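Local coordinates for protein LigF (Sphingobium sp. SYK-6, PDB 4XT0) that takes part in lignin degradation as a glutathione-dependent beta-etherase of the glutathione S-transferase superfamily, cleaving beta-aryl ether bonds, at residues A[6-11]-A[18-23]; A[65-68]-A[72-75]. All blocks are in the same frame, centred on the assembly; numbering follows the deposited sequence.

How the contacts relate
Both contacts belong to the thioredoxin-like N-terminal domain and lie in series along the chain, neither nesting nor crossing. Contact 1 comes first: strand 6-10 follows the N terminus, and helix 15-26 packs back on it, closing a loop over residues 12-17 in the first half of a beta-alpha-beta unit that strand 32-35 completes. Much later, strand 65-68 at the edge of the same sheet leads through a short connection into helix 70-80, and contact 2 closes the loop over residues 69-71. The two helices touch each other: Pro20 CB is 3.6 Å from Ile73 CG2, and Cys74 SG lies 3.3 Å from Thr23 OG1.

Contact 1 (A[6-11]-A[18-23]); sequences LKLYSF and LKPLAT. With GSH (glutathione), chain B.
The beta-alpha-beta unit that opens the thioredoxin-like domain starts here, with strand 6-10 packed against helix 15-26 through Leu8 on one side and Pro20 and Leu21 on the other. Leu8 directs its CB at the helix and spreads its two methyls over neighbouring helix residues. Leu8 CD1 lies 3.9 Å from Pro20 CG, and the two side chains cross at about a right angle. Leu8 CD2 rests mainly on the next residue, coming within 3.7 Å of Leu21 CD1, but is also near the Pro20 ring. Leu21 does not set out straight for the strand; with CG anti to its backbone N (chi1 -159°), its branch swings round until CD1 meets the Leu8 methyl. The contact is thus small, buried and wholly apolar, one leucine set over two consecutive residues of the helix. Pro20 lacks an amide hydrogen, and the helix is kinked where its N makes no bond to the preceding turn.

At the end of the strand the chain reaches the glutathione pocket. N3 of glutathione approaches the Phe11 ring obliquely, 3.8 Å from Phe11 CE2, while Ser17 OG is hydrogen-bonded to the backbone N of Phe11. Gln43 and Val57, also of the pocket, touch the same ring. Lys19, on the helix, turns its chain away from the strand to make a salt bridge with Asp107 and a hydrogen bond to Ser70, whose OG also binds glutathione. Further along, Lys19 O is gripped twice by Thr23: its N donates over 3.1 Å, and OG1 reaches the same oxygen at 2.9 Å from the opposite face of the carbonyl, standing 38° out of its plane.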
loop_
_atom_site.group_PDB
_atom_site.type_symbol
_atom_site.label_atom_id
_atom_site.label_comp_id
_atom_site.label_asym_id
_atom_site.label_seq_id
_atom_site.Cartn_x
_atom_site.Cartn_y
_atom_site.Cartn_z
ATOM N N LEU A 6 -11.873 -22.300 9.202
ATOM C CA LEU A 6 -11.148 -21.028 9.237
ATOM C C LEU A 6 -10.065 -21.107 10.292
ATOM O O LEU A 6 -10.346 -21.452 11.443
ATOM C CB LEU A 6 -12.076 -19.856 9.563
ATOM C CG LEU A 6 -12.770 -18.999 8.510
ATOM C CD1 LEU A 6 -13.563 -17.906 9.234
ATOM C CD2 LEU A 6 -11.776 -18.396 7.523
ATOM N N LYS A 7 -8.836 -20.788 9.900
ATOM C CA LYS A 7 -7.707 -20.717 10.830
ATOM C C LYS A 7 -6.917 -19.441 10.577
ATOM O O LYS A 7 -6.687 -19.078 9.421
ATOM C CB LYS A 7 -6.790 -21.934 10.682
ATOM C CG LYS A 7 -7.493 -23.262 10.916
ATOM C CD LYS A 7 -6.551 -24.442 10.690
ATOM C CE LYS A 7 -7.318 -25.760 10.689
ATOM N NZ LYS A 7 -8.139 -25.913 11.937
ATOM N N LEU A 8 -6.529 -18.747 11.649
ATOM C CA LEU A 8 -5.641 -17.591 11.518
ATOM C C LEU A 8 -4.299 -17.859 12.202
ATOM O O LEU A 8 -4.247 -18.181 13.387
ATOM C CB LEU A 8 -6.263 -16.324 12.116
ATOM C CG LEU A 8 -5.403 -15.079 11.841
ATOM C CD1 LEU A 8 -5.517 -14.661 10.357
ATOM C CD2 LEU A 8 -5.733 -13.903 12.757
ATOM N N TYR A 9 -3.225 -17.699 11.442
ATOM C CA TYR A 9 -1.859 -17.826 11.931
ATOM C C TYR A 9 -1.290 -16.438 12.157
ATOM O O TYR A 9 -1.187 -15.663 11.197
ATOM C CB TYR A 9 -1.010 -18.589 10.916
ATOM C CG TYR A 9 -1.485 -19.997 10.695
ATOM C CD1 TYR A 9 -2.432 -20.290 9.722
ATOM C CD2 TYR A 9 -0.996 -21.038 11.476
ATOM C CE1 TYR A 9 -2.875 -21.584 9.527
ATOM C CE2 TYR A 9 -1.431 -22.331 11.287
ATOM C CZ TYR A 9 -2.368 -22.598 10.313
ATOM O OH TYR A 9 -2.803 -23.883 10.129
ATOM N N SER A 10 -0.941 -16.094 13.396
ATOM C CA SER A 10 -0.514 -14.713 13.665
ATOM C C SER A 10 0.244 -14.568 14.979
ATOM O O SER A 10 0.379 -15.536 15.734
ATOM C CB SER A 10 -1.727 -13.769 13.683
ATOM O OG SER A 10 -2.299 -13.701 14.986
ATOM N N PHE A 11 0.722 -13.351 15.257
ATOM C CA PHE A 11 1.437 -13.074 16.510
ATOM C C PHE A 11 0.492 -12.635 17.636
ATOM O O PHE A 11 0.951 -12.228 18.697
ATOM C CB PHE A 11 2.500 -11.976 16.320
ATOM C CG PHE A 11 3.717 -12.404 15.526
ATOM C CD1 PHE A 11 4.025 -13.741 15.345
ATOM C CD2 PHE A 11 4.556 -11.446 14.968
ATOM C CE1 PHE A 11 5.150 -14.123 14.614
ATOM C CE2 PHE A 11 5.674 -11.812 14.235
ATOM C CZ PHE A 11 5.976 -13.158 14.061
ATOM N N LEU A 18 -3.139 -7.962 14.293
ATOM C CA LEU A 18 -4.378 -7.514 14.915
ATOM C C LEU A 18 -5.515 -7.306 13.894
ATOM O O LEU A 18 -6.676 -7.534 14.220
ATOM C CB LEU A 18 -4.137 -6.220 15.720
ATOM C CG LEU A 18 -5.349 -5.671 16.499
ATOM C CD1 LEU A 18 -4.923 -4.999 17.808
ATOM C CD2 LEU A 18 -6.164 -4.686 15.658
ATOM N N LYS A 19 -5.185 -6.886 12.671
ATOM C CA LYS A 19 -6.209 -6.508 11.696
ATOM C C LYS A 19 -7.176 -7.673 11.415
ATOM O O LYS A 19 -8.370 -7.536 11.686
ATOM C CB LYS A 19 -5.576 -5.989 10.393
ATOM C CG LYS A 19 -4.547 -4.834 10.564
ATOM C CD LYS A 19 -4.104 -4.314 9.177
ATOM C CE LYS A 19 -2.838 -3.445 9.214
ATOM N NZ LYS A 19 -2.318 -3.199 7.820
ATOM N N PRO A 20 -6.678 -8.835 10.912
ATOM C CA PRO A 20 -7.700 -9.884 10.703
ATOM C C PRO A 20 -8.233 -10.511 11.992
ATOM O O PRO A 20 -9.346 -11.058 12.003
ATOM C CB PRO A 20 -6.964 -10.941 9.851
ATOM C CG PRO A 20 -5.505 -10.770 10.198
ATOM C CD PRO A 20 -5.331 -9.274 10.490
ATOM N N LEU A 21 -7.465 -10.432 13.071
ATOM C CA LEU A 21 -7.917 -10.977 14.341
ATOM C C LEU A 21 -9.139 -10.196 14.825
ATOM O O LEU A 21 -10.164 -10.783 15.188
ATOM C CB LEU A 21 -6.776 -10.942 15.365
ATOM C CG LEU A 21 -6.800 -11.857 16.592
ATOM C CD1 LEU A 21 -6.862 -13.320 16.193
ATOM C CD2 LEU A 21 -5.576 -11.590 17.486
ATOM N N ALA A 22 -9.036 -8.865 14.821
ATOM C CA ALA A 22 -10.162 -8.010 15.219
ATOM C C ALA A 22 -11.363 -8.201 14.267
ATOM O O ALA A 22 -12.509 -8.256 14.699
ATOM C CB ALA A 22 -9.726 -6.536 15.253
ATOM N N THR A 23 -11.089 -8.310 12.973
ATOM C CA THR A 23 -12.145 -8.528 11.981
ATOM C C THR A 23 -12.928 -9.815 12.280
ATOM O O THR A 23 -14.151 -9.811 12.273
ATOM C CB THR A 23 -11.550 -8.568 10.561
ATOM O OG1 THR A 23 -10.884 -7.325 10.309
ATOM C CG2 THR A 23 -12.645 -8.773 9.480
HETATM N N1 GSH B . 2.522 -6.677 4.190
HETATM C CA1 GSH B . 2.391 -7.728 5.209
HETATM C C1 GSH B . 1.017 -7.721 5.873
HETATM O O11 GSH B . 0.506 -8.765 6.226
HETATM O O12 GSH B . 0.360 -6.573 6.098
HETATM C CB1 GSH B . 3.479 -7.500 6.278
HETATM C CG1 GSH B . 3.456 -8.680 7.245
HETATM C CD1 GSH B . 4.435 -8.437 8.378
HETATM O OE1 GSH B . 5.217 -7.509 8.323
HETATM N N2 GSH B . 4.423 -9.262 9.445
HETATM C CA2 GSH B . 5.361 -9.059 10.561
HETATM C C2 GSH B . 6.260 -10.273 10.678
HETATM O O2 GSH B . 5.871 -11.347 10.254
HETATM C CB2 GSH B . 4.572 -8.936 11.871
HETATM S SG2 GSH B . 3.648 -7.369 11.976
HETATM N N3 GSH B . 7.488 -10.183 11.265
HETATM C CA3 GSH B . 8.312 -11.397 11.388
HETATM C C3 GSH B . 9.520 -11.421 10.476
HETATM O O31 GSH B . 10.426 -12.184 10.728
HETATM O O32 GSH B . 9.599 -10.621 9.393
#

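Contact 2 (A[65-68]-A[72-75]); sequences KVVT and VICE
Val67 and Thr68 meet Val72 and Ile73 in the first turn of helix 70-80, where the chain doubles back after the edge strand of the sheet. Lys65 and Val66 lead up to the contact along strand 65-68.

Val67 aims its CB at the helix. Val67 CG1, anti to the backbone N (chi1 -178°), sits 3.8 Å from Ile73 CG1 and 4.1 Å from Val72 CG1, so one methyl is shared by two successive helix residues. The side chains of Val67 and Ile73 overlap while pointing opposite ways. Ile73 also reaches the strand backbone: its CG1 lies anti to the carbonyl carbon (chi1 -62°), and Ile73 CG1 and CD1 are both 3.6 Å from Val67 O. Thr68 contributes main chain instead, since its CB points away from the helix. Thr68 O lies 3.6 Å from Val72 CB. These oxygen contacts are packing of aliphatic carbon on carbonyl groups, and the strand and helix are joined here by shape rather than by polar bonds.

The short connection, with three intervening residues, holds Glu69 and Ser70, both of which bind glutathione and so contribute to the site; the Ile73 side chain is about 6 Å from the ligand. On the sheet side, Val67 is backbone hydrogen-bonded to Leu60 of strand 59-62, and Ile73 also packs on Leu60. Phe94 of the second subunit packs on Val67 and its Lys104 on Val72, so the contact borders the subunit interface, while helix 15-26 lies alongside helix 70-80 within the chain.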
loop_
_atom_site.group_PDB
_atom_site.type_symbol
_atom_site.label_atom_id
_atom_site.label_comp_id
_atom_site.label_asym_id
_atom_site.label_seq_id
_atom_site.Cartn_x
_atom_site.Cartn_y
_atom_site.Cartn_z
ATOM N N LYS A 65 -7.376 -22.995 1.375
ATOM C CA LYS A 65 -6.835 -21.847 0.660
ATOM C C LYS A 65 -6.157 -20.907 1.656
ATOM O O LYS A 65 -6.699 -20.631 2.726
ATOM C CB LYS A 65 -7.947 -21.120 -0.119
ATOM C CG LYS A 65 -8.612 -21.998 -1.188
ATOM C CD LYS A 65 -9.822 -21.307 -1.825
ATOM C CE LYS A 65 -10.356 -22.125 -3.010
ATOM N NZ LYS A 65 -11.548 -21.516 -3.690
ATOM N N VAL A 66 -4.969 -20.418 1.310
ATOM C CA VAL A 66 -4.274 -19.464 2.179
ATOM C C VAL A 66 -4.361 -18.030 1.645
ATOM O O VAL A 66 -4.008 -17.764 0.501
ATOM C CB VAL A 66 -2.798 -19.839 2.340
ATOM C CG1 VAL A 66 -2.115 -18.850 3.277
ATOM C CG2 VAL A 66 -2.682 -21.266 2.855
ATOM N N VAL A 67 -4.856 -17.125 2.479
ATOM C CA VAL A 67 -4.919 -15.708 2.161
ATOM C C VAL A 67 -3.866 -14.971 3.011
ATOM O O VAL A 67 -3.817 -15.140 4.236
ATOM C CB VAL A 67 -6.352 -15.142 2.425
ATOM C CG1 VAL A 67 -6.435 -13.653 2.046
ATOM C CG2 VAL A 67 -7.382 -15.969 1.647
ATOM N N THR A 68 -3.012 -14.176 2.364
ATOM C CA THR A 68 -2.023 -13.372 3.086
ATOM C C THR A 68 -2.204 -11.874 2.816
ATOM O O THR A 68 -3.047 -11.493 1.981
ATOM C CB THR A 68 -0.577 -13.740 2.702
ATOM O OG1 THR A 68 -0.386 -13.473 1.311
ATOM C CG2 THR A 68 -0.276 -15.220 2.983
ATOM N N VAL A 72 -5.631 -7.390 3.052
ATOM C CA VAL A 72 -6.341 -8.218 2.083
ATOM C C VAL A 72 -7.226 -9.269 2.783
ATOM O O VAL A 72 -8.343 -9.559 2.351
ATOM C CB VAL A 72 -5.322 -8.898 1.127
ATOM C CG1 VAL A 72 -5.980 -9.970 0.228
ATOM C CG2 VAL A 72 -4.597 -7.824 0.264
ATOM N N ILE A 73 -6.707 -9.845 3.859
ATOM C CA ILE A 73 -7.456 -10.823 4.613
ATOM C C ILE A 73 -8.755 -10.206 5.152
ATOM O O ILE A 73 -9.800 -10.839 5.110
ATOM C CB ILE A 73 -6.621 -11.390 5.801
ATOM C CG1 ILE A 73 -5.365 -12.120 5.300
ATOM C CG2 ILE A 73 -7.482 -12.347 6.624
ATOM C CD1 ILE A 73 -4.311 -12.376 6.432
ATOM N N CYS A 74 -8.682 -8.983 5.670
ATOM C CA CYS A 74 -9.886 -8.337 6.213
ATOM C C CYS A 74 -10.909 -8.125 5.103
ATOM O O CYS A 74 -12.082 -8.432 5.290
ATOM C CB CYS A 74 -9.553 -6.993 6.883
ATOM S SG CYS A 74 -8.361 -7.114 8.251
ATOM N N GLU A 75 -10.459 -7.626 3.947
ATOM C CA GLU A 75 -11.368 -7.427 2.809
ATOM C C GLU A 75 -11.928 -8.764 2.330
ATOM O O GLU A 75 -13.106 -8.856 1.987
ATOM C CB GLU A 75 -10.671 -6.690 1.653
ATOM C CG GLU A 75 -10.323 -5.210 1.963
ATOM C CD GLU A 75 -11.014 -4.230 1.020
ATOM O OE1 GLU A 75 -12.168 -4.488 0.627
ATOM O OE2 GLU A 75 -10.403 -3.199 0.677
#